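Local coordinates for protein GTN Reductase (Agrobacterium tumefaciens, PDB 4JIC) that binds FMN and, as a glycerol trinitrate reductase of the old yellow enzyme family, reduces nitrate esters and probably also nitro compounds and activated C=C bonds, at residues T25-P30 with T354-G359; I94-W99 with A170-V175; W99-I104 with N181-E186; I177-G182 with T227-S232. All blocks are in the same frame, centred on the assembly; numbering follows the deposited sequence.

Contact 1: T25-P30 with T354-G359; sequences TRNRSP and TFYGGG. With FMN (flavin mononucleotide), chain D.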
# COMPACT_ATOMS: atom_id res chain seq x y z
N THR A 25 -6.21 -5.44 -1.18
CA THR A 25 -7.33 -5.57 -0.25
C THR A 25 -8.27 -6.68 -0.73
O THR A 25 -8.73 -6.64 -1.87
CB THR A 25 -8.11 -4.25 -0.19
OG1 THR A 25 -7.31 -3.22 0.43
CG2 THR A 25 -9.41 -4.41 0.58
N ARG A 26 -8.56 -7.65 0.14
CA ARG A 26 -9.42 -8.78 -0.24
C ARG A 26 -10.67 -8.93 0.65
O ARG A 26 -11.58 -9.72 0.35
CB ARG A 26 -8.63 -10.10 -0.25
CG ARG A 26 -7.32 -10.09 -1.06
CD ARG A 26 -7.53 -9.70 -2.52
NE ARG A 26 -8.50 -10.55 -3.21
CZ ARG A 26 -8.20 -11.73 -3.76
NH1 ARG A 26 -9.16 -12.42 -4.38
NH2 ARG A 26 -6.97 -12.21 -3.70
N ASN A 27 -10.72 -8.18 1.75
CA ASN A 27 -11.88 -8.18 2.66
C ASN A 27 -12.30 -9.56 3.14
O ASN A 27 -13.50 -9.90 3.12
CB ASN A 27 -13.09 -7.49 2.01
CG ASN A 27 -12.74 -6.15 1.40
OD1 ASN A 27 -12.50 -6.06 0.21
ND2 ASN A 27 -12.70 -5.10 2.22
N ARG A 28 -11.33 -10.35 3.58
CA ARG A 28 -11.61 -11.70 4.02
C ARG A 28 -11.08 -11.98 5.43
O ARG A 28 -10.66 -13.09 5.76
CB ARG A 28 -11.07 -12.70 2.99
CG ARG A 28 -11.92 -12.79 1.71
CD ARG A 28 -11.16 -13.62 0.71
NE ARG A 28 -11.93 -14.10 -0.45
CZ ARG A 28 -12.09 -13.42 -1.58
NH1 ARG A 28 -11.62 -12.18 -1.70
NH2 ARG A 28 -12.75 -13.98 -2.58
N SER A 29 -11.12 -10.94 6.27
CA SER A 29 -10.68 -11.08 7.65
C SER A 29 -11.69 -10.45 8.61
O SER A 29 -11.45 -9.37 9.12
CB SER A 29 -9.30 -10.42 7.86
OG SER A 29 -8.34 -10.95 6.94
N PRO A 30 -12.81 -11.13 8.85
CA PRO A 30 -13.83 -10.57 9.76
C PRO A 30 -13.24 -10.23 11.13
O PRO A 30 -12.36 -10.94 11.62
CB PRO A 30 -14.85 -11.69 9.88
CG PRO A 30 -14.72 -12.46 8.57
CD PRO A 30 -13.24 -12.41 8.24
N THR A 354 -14.86 -11.77 -7.63
CA THR A 354 -14.44 -12.36 -6.35
C THR A 354 -13.20 -11.70 -5.76
O THR A 354 -12.58 -12.24 -4.84
CB THR A 354 -14.23 -13.89 -6.45
OG1 THR A 354 -13.39 -14.18 -7.58
CG2 THR A 354 -15.57 -14.61 -6.63
N PHE A 355 -12.84 -10.52 -6.26
CA PHE A 355 -11.73 -9.78 -5.66
C PHE A 355 -12.02 -9.46 -4.19
O PHE A 355 -11.15 -9.64 -3.33
CB PHE A 355 -11.44 -8.48 -6.41
CG PHE A 355 -10.69 -8.67 -7.71
CD1 PHE A 355 -10.38 -9.92 -8.21
CD2 PHE A 355 -10.31 -7.55 -8.45
CE1 PHE A 355 -9.70 -10.06 -9.41
CE2 PHE A 355 -9.63 -7.68 -9.65
CZ PHE A 355 -9.31 -8.93 -10.13
N TYR A 356 -13.22 -8.97 -3.91
CA TYR A 356 -13.55 -8.42 -2.59
C TYR A 356 -14.58 -9.24 -1.84
O TYR A 356 -15.69 -9.46 -2.33
CB TYR A 356 -14.09 -7.00 -2.76
CG TYR A 356 -13.17 -6.07 -3.53
CD1 TYR A 356 -11.96 -5.66 -3.00
CD2 TYR A 356 -13.54 -5.59 -4.78
CE1 TYR A 356 -11.14 -4.80 -3.69
CE2 TYR A 356 -12.74 -4.73 -5.47
CZ TYR A 356 -11.54 -4.33 -4.93
OH TYR A 356 -10.73 -3.47 -5.63
N GLY A 357 -14.23 -9.68 -0.63
CA GLY A 357 -15.16 -10.40 0.21
C GLY A 357 -15.36 -11.83 -0.22
O GLY A 357 -14.71 -12.32 -1.14
N GLY A 358 -16.26 -12.52 0.47
CA GLY A 358 -16.58 -13.88 0.11
C GLY A 358 -15.66 -14.92 0.73
O GLY A 358 -15.21 -14.77 1.87
N GLY A 359 -15.39 -15.98 -0.02
CA GLY A 359 -14.69 -17.13 0.53
C GLY A 359 -13.48 -17.57 -0.26
O GLY A 359 -12.82 -16.76 -0.93
N1 FMN D . -3.26 -0.83 -3.55
C2 FMN D . -2.77 -0.59 -2.29
O2 FMN D . -1.86 0.24 -2.14
N3 FMN D . -3.30 -1.24 -1.19
C4 FMN D . -4.39 -2.07 -1.31
O4 FMN D . -4.85 -2.63 -0.30
C4A FMN D . -4.91 -2.30 -2.59
N5 FMN D . -6.01 -3.12 -2.76
C5A FMN D . -6.30 -3.55 -4.04
C6 FMN D . -7.23 -4.57 -4.20
C7 FMN D . -7.55 -5.06 -5.46
C7M FMN D . -8.54 -6.18 -5.61
C8 FMN D . -6.90 -4.53 -6.57
C8M FMN D . -7.17 -5.10 -7.94
C9 FMN D . -5.94 -3.53 -6.41
C9A FMN D . -5.64 -3.02 -5.14
N10 FMN D . -4.71 -2.00 -4.99
C10 FMN D . -4.32 -1.68 -3.71
C1' FMN D . -3.85 -1.57 -6.15
C2' FMN D . -2.83 -2.64 -6.54
O2' FMN D . -1.82 -2.76 -5.55
C3' FMN D . -2.14 -2.29 -7.86
O3' FMN D . -1.60 -0.98 -7.76
C4' FMN D . -3.09 -2.35 -9.05
O4' FMN D . -3.73 -3.61 -9.09
C5' FMN D . -2.38 -2.14 -10.38
O5' FMN D . -1.38 -3.12 -10.59
P FMN D . -1.62 -4.31 -11.66
O1P FMN D . -2.90 -4.99 -11.25
O2P FMN D . -1.76 -3.67 -13.02
O3P FMN D . -0.43 -5.22 -11.59

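Contact 2: I94-W99 with A170-V175; sequences IVAQIW and AGFDGV. With FMN (flavin mononucleotide), chain D.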
# COMPACT_ATOMS: atom_id res chain seq x y z
N ILE A 94 8.02 -10.67 3.62
CA ILE A 94 6.72 -10.02 3.63
C ILE A 94 6.73 -8.77 4.49
O ILE A 94 7.29 -8.76 5.59
CB ILE A 94 5.62 -11.03 4.09
CG1 ILE A 94 4.23 -10.38 4.02
CG2 ILE A 94 5.93 -11.60 5.47
CD1 ILE A 94 3.10 -11.38 4.27
N VAL A 95 6.15 -7.70 3.96
CA VAL A 95 6.01 -6.46 4.70
C VAL A 95 4.54 -6.09 4.83
O VAL A 95 3.74 -6.37 3.93
CB VAL A 95 6.78 -5.28 4.04
CG1 VAL A 95 8.28 -5.55 4.10
CG2 VAL A 95 6.33 -5.07 2.59
N ALA A 96 4.18 -5.49 5.95
CA ALA A 96 2.81 -5.07 6.21
C ALA A 96 2.57 -3.69 5.63
O ALA A 96 3.32 -2.76 5.91
CB ALA A 96 2.55 -5.04 7.71
N GLN A 97 1.51 -3.55 4.82
CA GLN A 97 1.17 -2.23 4.30
C GLN A 97 0.33 -1.50 5.33
O GLN A 97 -0.88 -1.66 5.40
CB GLN A 97 0.40 -2.29 2.99
CG GLN A 97 0.32 -0.90 2.38
CD GLN A 97 -0.60 -0.79 1.20
OE1 GLN A 97 -1.75 -1.21 1.25
NE2 GLN A 97 -0.11 -0.17 0.13
N ILE A 98 1.00 -0.73 6.17
CA ILE A 98 0.31 -0.10 7.29
C ILE A 98 -0.51 1.09 6.80
O ILE A 98 -0.01 1.95 6.08
CB ILE A 98 1.25 0.22 8.46
CG1 ILE A 98 2.35 1.22 8.07
CG2 ILE A 98 1.88 -1.07 8.99
CD1 ILE A 98 3.26 1.60 9.25
N TRP A 99 -1.79 1.11 7.19
CA TRP A 99 -2.78 1.89 6.46
C TRP A 99 -3.56 2.82 7.37
O TRP A 99 -3.90 2.45 8.50
CB TRP A 99 -3.76 0.91 5.83
CG TRP A 99 -4.63 1.39 4.70
CD1 TRP A 99 -4.55 2.57 3.99
CD2 TRP A 99 -5.70 0.64 4.13
NE1 TRP A 99 -5.53 2.58 3.01
CE2 TRP A 99 -6.25 1.42 3.09
CE3 TRP A 99 -6.27 -0.60 4.42
CZ2 TRP A 99 -7.32 0.96 2.32
CZ3 TRP A 99 -7.32 -1.05 3.66
CH2 TRP A 99 -7.84 -0.27 2.62
N ALA A 170 4.56 -9.18 14.94
CA ALA A 170 3.89 -10.20 14.14
C ALA A 170 4.83 -10.87 13.16
O ALA A 170 4.41 -11.69 12.35
CB ALA A 170 2.72 -9.60 13.38
N GLY A 171 6.11 -10.50 13.21
CA GLY A 171 7.10 -11.22 12.43
C GLY A 171 7.27 -10.72 11.00
O GLY A 171 7.90 -11.41 10.20
N PHE A 172 6.73 -9.55 10.68
CA PHE A 172 6.98 -8.98 9.36
C PHE A 172 8.44 -8.59 9.19
O PHE A 172 9.13 -8.27 10.17
CB PHE A 172 6.09 -7.75 9.11
CG PHE A 172 4.65 -8.10 8.84
CD1 PHE A 172 3.69 -8.03 9.85
CD2 PHE A 172 4.25 -8.50 7.57
CE1 PHE A 172 2.36 -8.34 9.60
CE2 PHE A 172 2.91 -8.81 7.31
CZ PHE A 172 1.97 -8.73 8.33
N ASP A 173 8.91 -8.62 7.95
CA ASP A 173 10.27 -8.19 7.64
C ASP A 173 10.40 -6.67 7.62
O ASP A 173 11.51 -6.14 7.61
CB ASP A 173 10.71 -8.78 6.31
CG ASP A 173 10.77 -10.28 6.36
OD1 ASP A 173 11.73 -10.79 6.97
OD2 ASP A 173 9.86 -10.93 5.82
N GLY A 174 9.27 -5.97 7.63
CA GLY A 174 9.28 -4.53 7.56
C GLY A 174 7.88 -4.06 7.25
O GLY A 174 6.94 -4.85 7.34
N VAL A 175 7.73 -2.79 6.89
CA VAL A 175 6.42 -2.26 6.54
C VAL A 175 6.51 -1.40 5.30
O VAL A 175 7.57 -0.85 4.99
CB VAL A 175 5.81 -1.36 7.65
CG1 VAL A 175 5.66 -2.13 8.95
CG2 VAL A 175 6.65 -0.11 7.85
N1 FMN D . -3.26 -0.83 -3.55
C2 FMN D . -2.77 -0.59 -2.29
O2 FMN D . -1.86 0.24 -2.14
N3 FMN D . -3.30 -1.24 -1.19
C4 FMN D . -4.39 -2.07 -1.31
O4 FMN D . -4.85 -2.63 -0.30
C4A FMN D . -4.91 -2.30 -2.59
N5 FMN D . -6.01 -3.12 -2.76
C5A FMN D . -6.30 -3.55 -4.04
C6 FMN D . -7.23 -4.57 -4.20
C7 FMN D . -7.55 -5.06 -5.46
C7M FMN D . -8.54 -6.18 -5.61
C8 FMN D . -6.90 -4.53 -6.57
C8M FMN D . -7.17 -5.10 -7.94
C9 FMN D . -5.94 -3.53 -6.41
C9A FMN D . -5.64 -3.02 -5.14
N10 FMN D . -4.71 -2.00 -4.99
C10 FMN D . -4.32 -1.68 -3.71
C1' FMN D . -3.85 -1.57 -6.15
C2' FMN D . -2.83 -2.64 -6.54
O2' FMN D . -1.82 -2.76 -5.55
C3' FMN D . -2.14 -2.29 -7.86
O3' FMN D . -1.60 -0.98 -7.76
C4' FMN D . -3.09 -2.35 -9.05
O4' FMN D . -3.73 -3.61 -9.09
C5' FMN D . -2.38 -2.14 -10.38
O5' FMN D . -1.38 -3.12 -10.59
P FMN D . -1.62 -4.31 -11.66
O1P FMN D . -2.90 -4.99 -11.25
O2P FMN D . -1.76 -3.67 -13.02
O3P FMN D . -0.43 -5.22 -11.59

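Contact 3: W99-I104 with N181-E186; sequences WHVGRI and NGYLIE. With FMN (flavin mononucleotide), chain D.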
# COMPACT_ATOMS: atom_id res chain seq x y z
N TRP A 99 -1.79 1.11 7.19
CA TRP A 99 -2.78 1.89 6.46
C TRP A 99 -3.56 2.82 7.37
O TRP A 99 -3.90 2.45 8.50
CB TRP A 99 -3.76 0.91 5.83
CG TRP A 99 -4.63 1.39 4.70
CD1 TRP A 99 -4.55 2.57 3.99
CD2 TRP A 99 -5.70 0.64 4.13
NE1 TRP A 99 -5.53 2.58 3.01
CE2 TRP A 99 -6.25 1.42 3.09
CE3 TRP A 99 -6.27 -0.60 4.42
CZ2 TRP A 99 -7.32 0.96 2.32
CZ3 TRP A 99 -7.32 -1.05 3.66
CH2 TRP A 99 -7.84 -0.27 2.62
N HIS A 100 -3.85 4.02 6.87
CA HIS A 100 -4.92 4.84 7.42
C HIS A 100 -5.69 5.43 6.24
O HIS A 100 -5.10 6.10 5.39
CB HIS A 100 -4.37 5.96 8.31
CG HIS A 100 -5.40 6.58 9.20
ND1 HIS A 100 -6.57 7.13 8.72
CD2 HIS A 100 -5.44 6.74 10.55
CE1 HIS A 100 -7.28 7.61 9.73
NE2 HIS A 100 -6.61 7.38 10.85
N VAL A 101 -7.00 5.17 6.19
CA VAL A 101 -7.83 5.59 5.06
C VAL A 101 -8.24 7.06 5.06
O VAL A 101 -8.71 7.56 4.05
CB VAL A 101 -9.13 4.75 4.95
CG1 VAL A 101 -8.81 3.28 4.69
CG2 VAL A 101 -9.98 4.92 6.22
N GLY A 102 -8.08 7.75 6.19
CA GLY A 102 -8.54 9.13 6.27
C GLY A 102 -10.03 9.23 5.97
O GLY A 102 -10.83 8.49 6.53
N ARG A 103 -10.40 10.12 5.05
CA ARG A 103 -11.82 10.39 4.79
C ARG A 103 -12.56 9.24 4.10
O ARG A 103 -13.78 9.28 3.98
CB ARG A 103 -11.98 11.67 3.97
CG ARG A 103 -11.53 11.53 2.51
CD ARG A 103 -11.64 12.84 1.76
NE ARG A 103 -11.30 12.65 0.35
CZ ARG A 103 -11.69 13.46 -0.63
NH1 ARG A 103 -12.46 14.51 -0.37
NH2 ARG A 103 -11.34 13.19 -1.89
N ILE A 104 -11.82 8.23 3.64
CA ILE A 104 -12.44 7.14 2.89
C ILE A 104 -12.92 6.06 3.85
O ILE A 104 -12.29 5.02 4.00
CB ILE A 104 -11.49 6.57 1.82
CG1 ILE A 104 -10.98 7.70 0.91
CG2 ILE A 104 -12.21 5.53 0.95
CD1 ILE A 104 -12.09 8.47 0.19
N ASN A 181 -3.07 6.28 -3.27
CA ASN A 181 -4.46 6.00 -3.61
C ASN A 181 -5.50 6.81 -2.84
O ASN A 181 -6.57 6.31 -2.49
CB ASN A 181 -4.74 4.50 -3.51
CG ASN A 181 -3.86 3.69 -4.44
OD1 ASN A 181 -3.41 4.21 -5.47
ND2 ASN A 181 -3.60 2.43 -4.10
N GLY A 182 -5.19 8.08 -2.58
CA GLY A 182 -6.16 9.00 -2.01
C GLY A 182 -6.48 8.77 -0.54
O GLY A 182 -7.50 9.26 -0.06
N TYR A 183 -5.63 8.04 0.17
CA TYR A 183 -5.90 7.79 1.59
C TYR A 183 -5.30 8.89 2.47
O TYR A 183 -4.97 9.96 1.97
CB TYR A 183 -5.52 6.36 2.00
CG TYR A 183 -6.42 5.36 1.29
CD1 TYR A 183 -7.78 5.29 1.60
CD2 TYR A 183 -5.93 4.54 0.29
CE1 TYR A 183 -8.62 4.40 0.94
CE2 TYR A 183 -6.77 3.64 -0.38
CZ TYR A 183 -8.10 3.57 -0.05
OH TYR A 183 -8.92 2.69 -0.71
N LEU A 184 -5.23 8.68 3.78
CA LEU A 184 -4.97 9.80 4.68
C LEU A 184 -3.73 10.62 4.33
O LEU A 184 -3.78 11.85 4.27
CB LEU A 184 -4.85 9.33 6.13
CG LEU A 184 -4.60 10.50 7.09
CD1 LEU A 184 -5.85 11.38 7.19
CD2 LEU A 184 -4.18 9.99 8.47
N ILE A 185 -2.61 9.95 4.11
CA ILE A 185 -1.38 10.68 3.87
C ILE A 185 -1.48 11.49 2.57
O ILE A 185 -1.06 12.65 2.52
CB ILE A 185 -0.16 9.76 3.88
CG1 ILE A 185 -0.01 9.14 5.27
CG2 ILE A 185 1.10 10.51 3.46
CD1 ILE A 185 1.08 8.05 5.34
N GLU A 186 -2.07 10.90 1.54
CA GLU A 186 -2.24 11.60 0.27
C GLU A 186 -3.24 12.74 0.37
O GLU A 186 -3.13 13.75 -0.34
CB GLU A 186 -2.69 10.65 -0.83
CG GLU A 186 -2.06 11.02 -2.16
CD GLU A 186 -2.45 10.08 -3.27
OE1 GLU A 186 -1.56 9.37 -3.79
OE2 GLU A 186 -3.64 10.08 -3.64
N1 FMN D . -3.26 -0.83 -3.55
C2 FMN D . -2.77 -0.59 -2.29
O2 FMN D . -1.86 0.24 -2.14
N3 FMN D . -3.30 -1.24 -1.19
C4 FMN D . -4.39 -2.07 -1.31
O4 FMN D . -4.85 -2.63 -0.30
C4A FMN D . -4.91 -2.30 -2.59
N5 FMN D . -6.01 -3.12 -2.76
C5A FMN D . -6.30 -3.55 -4.04
C6 FMN D . -7.23 -4.57 -4.20
C7 FMN D . -7.55 -5.06 -5.46
C7M FMN D . -8.54 -6.18 -5.61
C8 FMN D . -6.90 -4.53 -6.57
C8M FMN D . -7.17 -5.10 -7.94
C9 FMN D . -5.94 -3.53 -6.41
C9A FMN D . -5.64 -3.02 -5.14
N10 FMN D . -4.71 -2.00 -4.99
C10 FMN D . -4.32 -1.68 -3.71
C1' FMN D . -3.85 -1.57 -6.15
C2' FMN D . -2.83 -2.64 -6.54
O2' FMN D . -1.82 -2.76 -5.55
C3' FMN D . -2.14 -2.29 -7.86
O3' FMN D . -1.60 -0.98 -7.76
C4' FMN D . -3.09 -2.35 -9.05
O4' FMN D . -3.73 -3.61 -9.09
C5' FMN D . -2.38 -2.14 -10.38
O5' FMN D . -1.38 -3.12 -10.59
P FMN D . -1.62 -4.31 -11.66
O1P FMN D . -2.90 -4.99 -11.25
O2P FMN D . -1.76 -3.67 -13.02
O3P FMN D . -0.43 -5.22 -11.59
O HOH W 1 -2.63 6.91 4.10
O HOH W 2 -9.44 10.90 -1.00

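Contact 4: I177-G182 with T227-S232; sequences IHAANG and TGIRLS. With FMN (flavin mononucleotide), chain D.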
# COMPACT_ATOMS: atom_id res chain seq x y z
N ILE A 177 4.58 1.93 4.19
CA ILE A 177 3.63 2.94 4.60
C ILE A 177 2.71 3.22 3.42
O ILE A 177 3.17 3.57 2.34
CB ILE A 177 4.36 4.22 5.00
CG1 ILE A 177 5.16 3.97 6.28
CG2 ILE A 177 3.36 5.35 5.20
CD1 ILE A 177 6.29 4.97 6.51
N HIS A 178 1.41 3.03 3.62
CA HIS A 178 0.46 3.35 2.57
C HIS A 178 0.29 4.87 2.44
O HIS A 178 -0.42 5.49 3.23
CB HIS A 178 -0.89 2.68 2.85
CG HIS A 178 -1.77 2.57 1.65
ND1 HIS A 178 -1.63 3.40 0.55
CD2 HIS A 178 -2.78 1.72 1.36
CE1 HIS A 178 -2.53 3.06 -0.36
NE2 HIS A 178 -3.24 2.05 0.11
N ALA A 179 0.97 5.46 1.47
CA ALA A 179 0.87 6.90 1.26
C ALA A 179 0.31 7.19 -0.12
O ALA A 179 0.63 8.21 -0.74
CB ALA A 179 2.23 7.57 1.45
N ALA A 180 -0.54 6.28 -0.60
CA ALA A 180 -1.05 6.35 -1.96
C ALA A 180 -2.57 6.29 -2.03
O ALA A 180 -3.26 6.26 -1.00
CB ALA A 180 -0.45 5.21 -2.79
N ASN A 181 -3.07 6.28 -3.27
CA ASN A 181 -4.46 6.00 -3.61
C ASN A 181 -5.50 6.81 -2.84
O ASN A 181 -6.57 6.31 -2.49
CB ASN A 181 -4.74 4.50 -3.51
CG ASN A 181 -3.86 3.69 -4.44
OD1 ASN A 181 -3.41 4.21 -5.47
ND2 ASN A 181 -3.60 2.43 -4.10
N GLY A 182 -5.19 8.08 -2.58
CA GLY A 182 -6.16 9.00 -2.01
C GLY A 182 -6.48 8.77 -0.54
O GLY A 182 -7.50 9.26 -0.06
N THR A 227 11.81 0.06 6.52
CA THR A 227 10.71 0.96 6.21
C THR A 227 10.67 1.33 4.73
O THR A 227 11.65 1.84 4.19
CB THR A 227 10.81 2.25 7.05
OG1 THR A 227 10.76 1.91 8.44
CG2 THR A 227 9.67 3.21 6.73
N GLY A 228 9.53 1.07 4.09
CA GLY A 228 9.30 1.53 2.73
C GLY A 228 8.03 2.35 2.68
O GLY A 228 7.35 2.53 3.69
N ILE A 229 7.68 2.84 1.50
CA ILE A 229 6.52 3.70 1.36
C ILE A 229 5.97 3.59 -0.06
O ILE A 229 6.74 3.44 -1.00
CB ILE A 229 6.87 5.17 1.71
CG1 ILE A 229 5.65 6.09 1.61
CG2 ILE A 229 8.01 5.70 0.83
CD1 ILE A 229 5.90 7.49 2.23
N ARG A 230 4.64 3.62 -0.19
CA ARG A 230 4.00 3.58 -1.50
C ARG A 230 3.46 4.95 -1.88
O ARG A 230 2.78 5.60 -1.09
CB ARG A 230 2.86 2.56 -1.56
CG ARG A 230 2.50 2.23 -3.01
CD ARG A 230 1.42 1.17 -3.12
NE ARG A 230 1.62 0.34 -4.31
CZ ARG A 230 0.66 -0.30 -4.96
NH1 ARG A 230 -0.60 -0.21 -4.58
NH2 ARG A 230 0.97 -1.05 -6.02
N LEU A 231 3.76 5.38 -3.10
CA LEU A 231 3.35 6.68 -3.60
C LEU A 231 2.64 6.53 -4.93
O LEU A 231 2.93 5.60 -5.70
CB LEU A 231 4.58 7.56 -3.79
CG LEU A 231 5.39 7.81 -2.52
CD1 LEU A 231 6.73 8.45 -2.90
CD2 LEU A 231 4.61 8.66 -1.53
N SER A 232 1.75 7.46 -5.24
CA SER A 232 0.96 7.40 -6.47
C SER A 232 0.67 8.81 -6.95
O SER A 232 -0.40 9.36 -6.68
CB SER A 232 -0.34 6.61 -6.24
OG SER A 232 -1.07 7.10 -5.11
N1 FMN D . -3.26 -0.83 -3.55
C2 FMN D . -2.77 -0.59 -2.29
O2 FMN D . -1.86 0.24 -2.14
N3 FMN D . -3.30 -1.24 -1.19
C4 FMN D . -4.39 -2.07 -1.31
O4 FMN D . -4.85 -2.63 -0.30
C4A FMN D . -4.91 -2.30 -2.59
N5 FMN D . -6.01 -3.12 -2.76
C5A FMN D . -6.30 -3.55 -4.04
C6 FMN D . -7.23 -4.57 -4.20
C7 FMN D . -7.55 -5.06 -5.46
C7M FMN D . -8.54 -6.18 -5.61
C8 FMN D . -6.90 -4.53 -6.57
C8M FMN D . -7.17 -5.10 -7.94
C9 FMN D . -5.94 -3.53 -6.41
C9A FMN D . -5.64 -3.02 -5.14
N10 FMN D . -4.71 -2.00 -4.99
C10 FMN D . -4.32 -1.68 -3.71
C1' FMN D . -3.85 -1.57 -6.15
C2' FMN D . -2.83 -2.64 -6.54
O2' FMN D . -1.82 -2.76 -5.55
C3' FMN D . -2.14 -2.29 -7.86
O3' FMN D . -1.60 -0.98 -7.76
C4' FMN D . -3.09 -2.35 -9.05
O4' FMN D . -3.73 -3.61 -9.09
C5' FMN D . -2.38 -2.14 -10.38
O5' FMN D . -1.38 -3.12 -10.59
P FMN D . -1.62 -4.31 -11.66
O1P FMN D . -2.90 -4.99 -11.25
O2P FMN D . -1.76 -3.67 -13.02
O3P FMN D . -0.43 -5.22 -11.59
O HOH W 3 0.93 9.30 -3.20

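Contact 1: T25-P30 with T354-G359
Phe355 O takes two arginine donors. Arg26 NE reaches it at 2.8 Å, in the carbonyl plane and almost perfectly straight (178°), while Arg28 NH1 comes from well above that plane at 3.1 Å. Although Arg26's CB heads away overall, bends at chi2 and chi3 (-57° and -56°) turn the guanidinium back to 354-359. Arg28 is extended from CG to NE and lays its guanidinium among the carbonyls of the glycine-rich loop. NH1 and NH2 meet Thr354 O end-on, NH2 at 2.9 Å. Side-on, NE at 2.8 Å and NH2 share Gly359 O. Backbone joins in through Gly357 N, 2.8 Å from Arg26 O. Next door, the edge of the Tyr356 ring takes Asn27 OD1 at 3.3 Å from CD1, while Asn27 ND2 turns to Ala66 O. Toward the cofactor, Thr25 OG1 donates a hydrogen bond to FMN O4 (2.6 Å), and Phe355 and Tyr356 pack against its C7M methyl. Two arginines thus tie the C-terminal segment to the loop after strand 19-21, chiefly through backbone carbonyls, with no carboxylate among these acceptors, and the short bond to O4 would be expected to polarise the flavin's pyrimidine ring.

Contact 2: I94-W99 with A170-V175
Ala96 CB stands over the middle of the Phe172 ring, 3.6 Å from its centroid and only 2° off the ring normal, a clean CH-pi contact at the tight centre of this pairing. Chi1 of -74° puts the Phe172 ring beside its own backbone N, where its edge faces Ile94 O and Ile94 CG1 closes on CE2 at 3.9 Å. Trp80 meets the same phenyl edge-to-face, and Ala167 of helix 150-169 touches Ala96, Phe172 and Val175. Further along, Ile98 CG2 rests on Val175 CG1 at 3.9 Å. The other end is polar and closer to solvent. There the partly exposed Asp173 receives Ile94 N on the anti side of OD2 at 2.9 Å and returns its own N to Ile94 O at 2.9 Å; OD2 also binds His88 NE2. Between the polar end and the Ile98-Val175 pair, Ala96 N reaches Gly174 O at 3.2 Å as strands 94-99 and 174-178 of the TIM barrel begin to pair in parallel. A carboxylate therefore stands in for a strand carbonyl at the entrance, and the sheet then leads to Gln97, whose amide pairs with FMN N3 and O2.

Contact 3: W99-I104 with N181-E186
Trp99 drives the edge of its indole into the face of Tyr183, a T-shaped pair with planes at 89° and the five-membered ring's centroid 4.6 Å from that of the phenol. NE1 points over the rim of the phenol ring, 3.4 Å from CD2. His100 follows, its O accepting Leu184 N at 3.0 Å as helix 184-189 starts; a water near the same oxygen takes Ile185 N. One face of the His100 imidazole is covered by Leu184 CD2, 3.8 Å from the centroid, which the leucine's CG, anti to its backbone N (chi1 -179°), helps bring across. In the ring plane ND1 accepts Gly102 N at 3.0 Å, and NE2 bonds Gln61 OE1, so both ring nitrogens have partners, which should fix the ring's rotation. Val101 lays CB against Tyr183 CD1 at 3.7 Å, and its O lies at the ring edge while accepting Ile104 N within the turn. Gly102 then passes so close to Leu184 CA that there is no room for a side chain, and it sits in the type II' turn from Val101 to Ile104. Arg103 NE uses a second water to reach Gly182 O. Ile104 ends the turn with CB 3.7 Å from Tyr183 CE1. Gripped by Trp99, Val101 and Ile104, and by Tyr65 at its hydroxyl, Tyr183 is packed beside the flavin pocket by mainly aromatic and apolar contacts.

Contact 4: I177-G182 with T227-S232
Arg230 and His178 are the flat groups here, paired across a parallel beta bridge with both side chains on the inward face of two adjoining strands, 174-178 and 227-231, joined as a beta-alpha-beta crossover of the TIM barrel. The guanidinium turns its edge to the cofactor: NH1 bonds FMN O2 at 2.8 Å and O2' at 3.0 Å, and NH2 bonds O3' at 3.1 Å. Asn181 ND2 stands obliquely to it, while Asn181 OD1 bonds Thr271 OG1. Ala180 N donates to His178 ND1 (3.3 Å), near the ring plane; Trp99 stacks on the imidazole and Tyr183 meets it edge-to-face. Arg230's CG lies anti to its backbone N (chi1 -163°), which sends the chain off the strand toward the flavin, where its charge would probably stabilise negative charge building up at N1 and O2 on reduction. Backbone bonds set the register: Ile177 N to Gly228 O, and Arg230 N to Ile177 O, both 2.9 Å; Ala179 N to Arg230 O is weak. On the face bearing Ile177 and Ile229 these two pack under Val215 of helix 209-222; Ala179 CB, just beyond, lies 3.7 Å from Ile229 CG1. Past the strand ends Ser232 OG takes Asn181 N at 2.8 Å and also binds Glu186 OE1, while a water accepts from Ser232 N and donates to Ala179 O at 2.7 Å.

Contacts 2 and 4 share strand 174-178 and carry the barrel sheet from 94-99 across to 227-231, with Ile98 and His178 joining them through backbone. Contact 4 lies deepest, its centre about 5 Å from the chain's; contacts 2, 3 and 4 are core, while contact 1, mostly buried, lies about 17 Å out and includes exposed Gly358. Contact 3 lies just past the ends of strands 94-99 and 174-178, sharing Trp99 with contact 2. Chemistry follows place: strand pairing in 2 and 4, ring packing in 3, arginine-to-carbonyl bonds between loops in 1. At FMN, contact 1 meets O4 and C7M, the others the N1, O2 and N3 end, contact 3 only through Asn181, shared with contact 4.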